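Local coordinates for periplasmic binding protein (Roseiflexus sp. RS-1, PDB 5GJ3) that binds heme in the periplasm, here two molecules at once, and probably hands it to a membrane transporter for bacterial heme acquisition, at residues Asp240-Gly245 / Leu254-Ile259. Residues are numbered along the deposited sequence; the frame is centred on the assembly and turned at random.
With ZN (zinc ion), chain G; HEM (protoporphyrin IX containing Fe), chain B.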
loop_
_atom_site.group_PDB
_atom_site.type_symbol
_atom_site.label_atom_id
_atom_site.label_comp_id
_atom_site.label_asym_id
_atom_site.label_seq_id
_atom_site.Cartn_x
_atom_site.Cartn_y
_atom_site.Cartn_z
ATOM N N ASP A 240 2.032 5.771 -2.520
ATOM C CA ASP A 240 0.977 4.926 -1.951
ATOM C C ASP A 240 1.093 3.402 -2.135
ATOM O O ASP A 240 0.941 2.652 -1.170
ATOM C CB ASP A 240 -0.437 5.355 -2.379
ATOM C CG ASP A 240 -0.543 5.687 -3.876
ATOM O OD1 ASP A 240 0.221 5.126 -4.692
ATOM O OD2 ASP A 240 -1.394 6.531 -4.242
ATOM N N LEU A 241 1.339 2.933 -3.363
ATOM C CA LEU A 241 1.429 1.481 -3.560
ATOM C C LEU A 241 2.655 0.905 -2.768
ATOM O O LEU A 241 2.602 -0.179 -2.202
ATOM C CB LEU A 241 1.510 1.142 -5.073
ATOM C CG LEU A 241 1.415 -0.328 -5.518
ATOM C CD1 LEU A 241 0.206 -1.075 -4.939
ATOM C CD2 LEU A 241 1.412 -0.420 -7.045
ATOM N N TYR A 242 3.741 1.656 -2.744
ATOM C CA TYR A 242 4.947 1.254 -2.060
ATOM C C TYR A 242 4.725 1.156 -0.566
ATOM O O TYR A 242 5.074 0.160 0.061
ATOM C CB TYR A 242 6.014 2.295 -2.319
ATOM C CG TYR A 242 7.391 2.019 -1.716
ATOM C CD1 TYR A 242 8.109 0.859 -2.046
ATOM C CD2 TYR A 242 7.993 2.947 -0.866
ATOM C CE1 TYR A 242 9.380 0.629 -1.529
ATOM C CE2 TYR A 242 9.289 2.744 -0.348
ATOM C CZ TYR A 242 9.968 1.579 -0.678
ATOM O OH TYR A 242 11.214 1.341 -0.180
ATOM N N LEU A 243 4.169 2.199 0.036
ATOM C CA LEU A 243 3.914 2.155 1.484
ATOM C C LEU A 243 2.816 1.155 1.907
ATOM O O LEU A 243 2.977 0.437 2.890
ATOM C CB LEU A 243 3.563 3.541 2.005
ATOM C CG LEU A 243 3.141 3.648 3.471
ATOM C CD1 LEU A 243 4.290 3.287 4.413
ATOM C CD2 LEU A 243 2.608 5.049 3.757
ATOM N N LEU A 244 1.723 1.113 1.161
ATOM C CA LEU A 244 0.477 0.489 1.602
ATOM C C LEU A 244 0.043 -0.789 0.853
ATOM O O LEU A 244 -0.875 -1.491 1.322
ATOM C CB LEU A 244 -0.655 1.523 1.528
ATOM C CG LEU A 244 -0.472 2.762 2.403
ATOM C CD1 LEU A 244 -1.638 3.687 2.088
ATOM C CD2 LEU A 244 -0.496 2.385 3.888
ATOM N N GLY A 245 0.710 -1.096 -0.264
ATOM C CA GLY A 245 0.435 -2.329 -1.052
ATOM C C GLY A 245 0.611 -3.711 -0.409
ATOM O O GLY A 245 -0.042 -4.682 -0.846
ATOM N N LEU A 254 9.451 -0.920 4.817
ATOM C CA LEU A 254 9.741 -1.014 6.253
ATOM C C LEU A 254 11.117 -0.509 6.614
ATOM O O LEU A 254 11.270 0.149 7.643
ATOM C CB LEU A 254 9.606 -2.437 6.794
ATOM C CG LEU A 254 8.210 -2.888 7.100
ATOM C CD1 LEU A 254 8.280 -4.367 7.557
ATOM C CD2 LEU A 254 7.539 -1.983 8.153
ATOM N N THR A 255 12.101 -0.779 5.753
ATOM C CA THR A 255 13.496 -0.384 5.995
ATOM C C THR A 255 13.544 1.159 5.909
ATOM O O THR A 255 14.171 1.804 6.739
ATOM C CB THR A 255 14.467 -1.015 4.920
ATOM O OG1 THR A 255 14.501 -2.452 5.051
ATOM C CG2 THR A 255 15.868 -0.455 4.980
ATOM N N ASP A 256 12.895 1.737 4.895
ATOM C CA ASP A 256 12.918 3.211 4.787
ATOM C C ASP A 256 12.252 3.819 6.035
ATOM O O ASP A 256 12.785 4.803 6.572
ATOM C CB ASP A 256 12.205 3.718 3.525
ATOM C CG ASP A 256 12.916 3.312 2.248
ATOM O OD1 ASP A 256 14.101 2.896 2.305
ATOM O OD2 ASP A 256 12.285 3.382 1.160
ATOM N N LEU A 257 11.086 3.288 6.444
ATOM C CA LEU A 257 10.432 3.833 7.628
ATOM C C LEU A 257 11.328 3.702 8.851
ATOM O O LEU A 257 11.485 4.679 9.604
ATOM C CB LEU A 257 9.088 3.153 7.933
ATOM C CG LEU A 257 8.017 3.372 6.896
ATOM C CD1 LEU A 257 6.876 2.426 7.290
ATOM C CD2 LEU A 257 7.636 4.857 6.988
ATOM N N THR A 258 11.894 2.501 9.079
ATOM C CA THR A 258 12.613 2.307 10.353
ATOM C C THR A 258 13.879 3.146 10.446
ATOM O O THR A 258 14.246 3.622 11.511
ATOM C CB THR A 258 12.901 0.784 10.668
ATOM O OG1 THR A 258 13.112 0.667 12.051
ATOM C CG2 THR A 258 14.187 0.274 9.959
ATOM N N ILE A 259 14.558 3.322 9.324
ATOM C CA ILE A 259 15.712 4.257 9.235
ATOM C C ILE A 259 15.279 5.676 9.657
ATOM O O ILE A 259 15.915 6.311 10.498
ATOM C CB ILE A 259 16.359 4.287 7.804
ATOM C CG1 ILE A 259 16.962 2.917 7.397
ATOM C CG2 ILE A 259 17.449 5.361 7.729
ATOM C CD1 ILE A 259 17.750 2.286 8.491
HETATM ZN ZN ZN G . 15.236 2.210 0.757
HETATM C CHA HEM B . -9.905 6.012 -4.991
HETATM C CHB HEM B . -5.402 4.192 -5.281
HETATM C CHC HEM B . -6.393 1.883 -1.085
HETATM C CHD HEM B . -11.031 3.310 -1.171
HETATM C C1A HEM B . -8.617 5.742 -5.383
HETATM C C2A HEM B . -8.056 6.245 -6.580
HETATM C C3A HEM B . -6.798 5.739 -6.716
HETATM C C4A HEM B . -6.566 4.925 -5.560
HETATM C CMA HEM B . -5.828 5.998 -7.874
HETATM C CAA HEM B . -8.803 7.159 -7.542
HETATM C CBA HEM B . -9.798 6.257 -8.319
HETATM C CGA HEM B . -10.937 7.011 -8.963
HETATM O O1A HEM B . -11.185 8.164 -8.600
HETATM O O2A HEM B . -11.677 6.496 -9.838
HETATM C C1B HEM B . -5.263 3.418 -4.108
HETATM C C2B HEM B . -4.058 2.758 -3.687
HETATM C C3B HEM B . -4.326 2.131 -2.493
HETATM C C4B HEM B . -5.749 2.402 -2.212
HETATM C CMB HEM B . -2.720 2.799 -4.390
HETATM C CAB HEM B . -3.458 1.302 -1.617
HETATM C CBB HEM B . -2.386 0.661 -2.122
HETATM C C1C HEM B . -7.693 2.089 -0.695
HETATM C C2C HEM B . -8.251 1.711 0.545
HETATM C C3C HEM B . -9.595 2.124 0.520
HETATM C C4C HEM B . -9.819 2.778 -0.743
HETATM C CMC HEM B . -7.486 0.977 1.639
HETATM C CAC HEM B . -10.644 1.948 1.565
HETATM C CBC HEM B . -10.386 1.427 2.766
HETATM C C1D HEM B . -11.032 4.202 -2.237
HETATM C C2D HEM B . -12.267 4.943 -2.574
HETATM C C3D HEM B . -11.964 5.697 -3.631
HETATM C C4D HEM B . -10.547 5.405 -3.932
HETATM C CMD HEM B . -13.608 4.877 -1.847
HETATM C CAD HEM B . -12.898 6.631 -4.388
HETATM C CBD HEM B . -13.258 5.855 -5.714
HETATM C CGD HEM B . -14.444 4.903 -5.643
HETATM O O1D HEM B . -15.328 5.045 -4.767
HETATM O O2D HEM B . -14.616 3.965 -6.476
HETATM N NA HEM B . -7.740 4.886 -4.812
HETATM N NB HEM B . -6.229 3.128 -3.234
HETATM N NC HEM B . -8.643 2.714 -1.462
HETATM N ND HEM B . -10.009 4.465 -3.111
HETATM FE FE HEM B . -8.195 3.800 -3.193
HETATM O O HOH W 1 14.308 3.394 -0.720
HETATM O O HOH W 2 14.451 0.388 1.184
#
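Tyr-242 meets Asp-256 and Leu-243 meets Leu-257 between the short helix 240-244 and helix 250-267, whose backbones come no nearer than 8.2 Å, between the CA atoms of Leu-243 and Leu-254, and only 131 Å² is buried, so the contact is made by side-chain ends. Tyr-242 works on the polar side. A chi1 of -178° sets its CG opposite the backbone N and carries the ring out across the gap to Asp-256, where its OH donates a hydrogen bond of 2.7 Å to OD2 of Asp-256. That oxygen lies at the ring edge, near the ring plane, whereas the hydroxyl meets it from above the carboxylate, 51° out of plane. The carboxylate is shared: OD1 of Asp-256 binds a zinc ion at 2.0 Å, and a zinc-bound water donates to OD2 at 2.8 Å. Tyrosine and water thus both grip OD2, which should restrain rotation of the carboxylate. A phenylalanine in place of Tyr-242 would probably cost OD2 the tyrosine's hydrogen bond and leave the carboxylate less restrained. On the apolar side, Leu-243 and Leu-257 cross at about a right angle and meet through their CD1 methyls, 4.0 Å apart. Away from this interface the short helix faces heme, where CG of Asp-240 comes within 3.7 Å of the porphyrin methyl CMB. The contact therefore joins the wall of the heme pocket to the long C-terminal helix. Strand 201-205 also meets the leucine pair, through Leu-205 on Leu-243 and Leu-203 on Leu-257, while Leu-254 and Leu-257 pack on helix 164-171 and Thr-258 on helix 115-136.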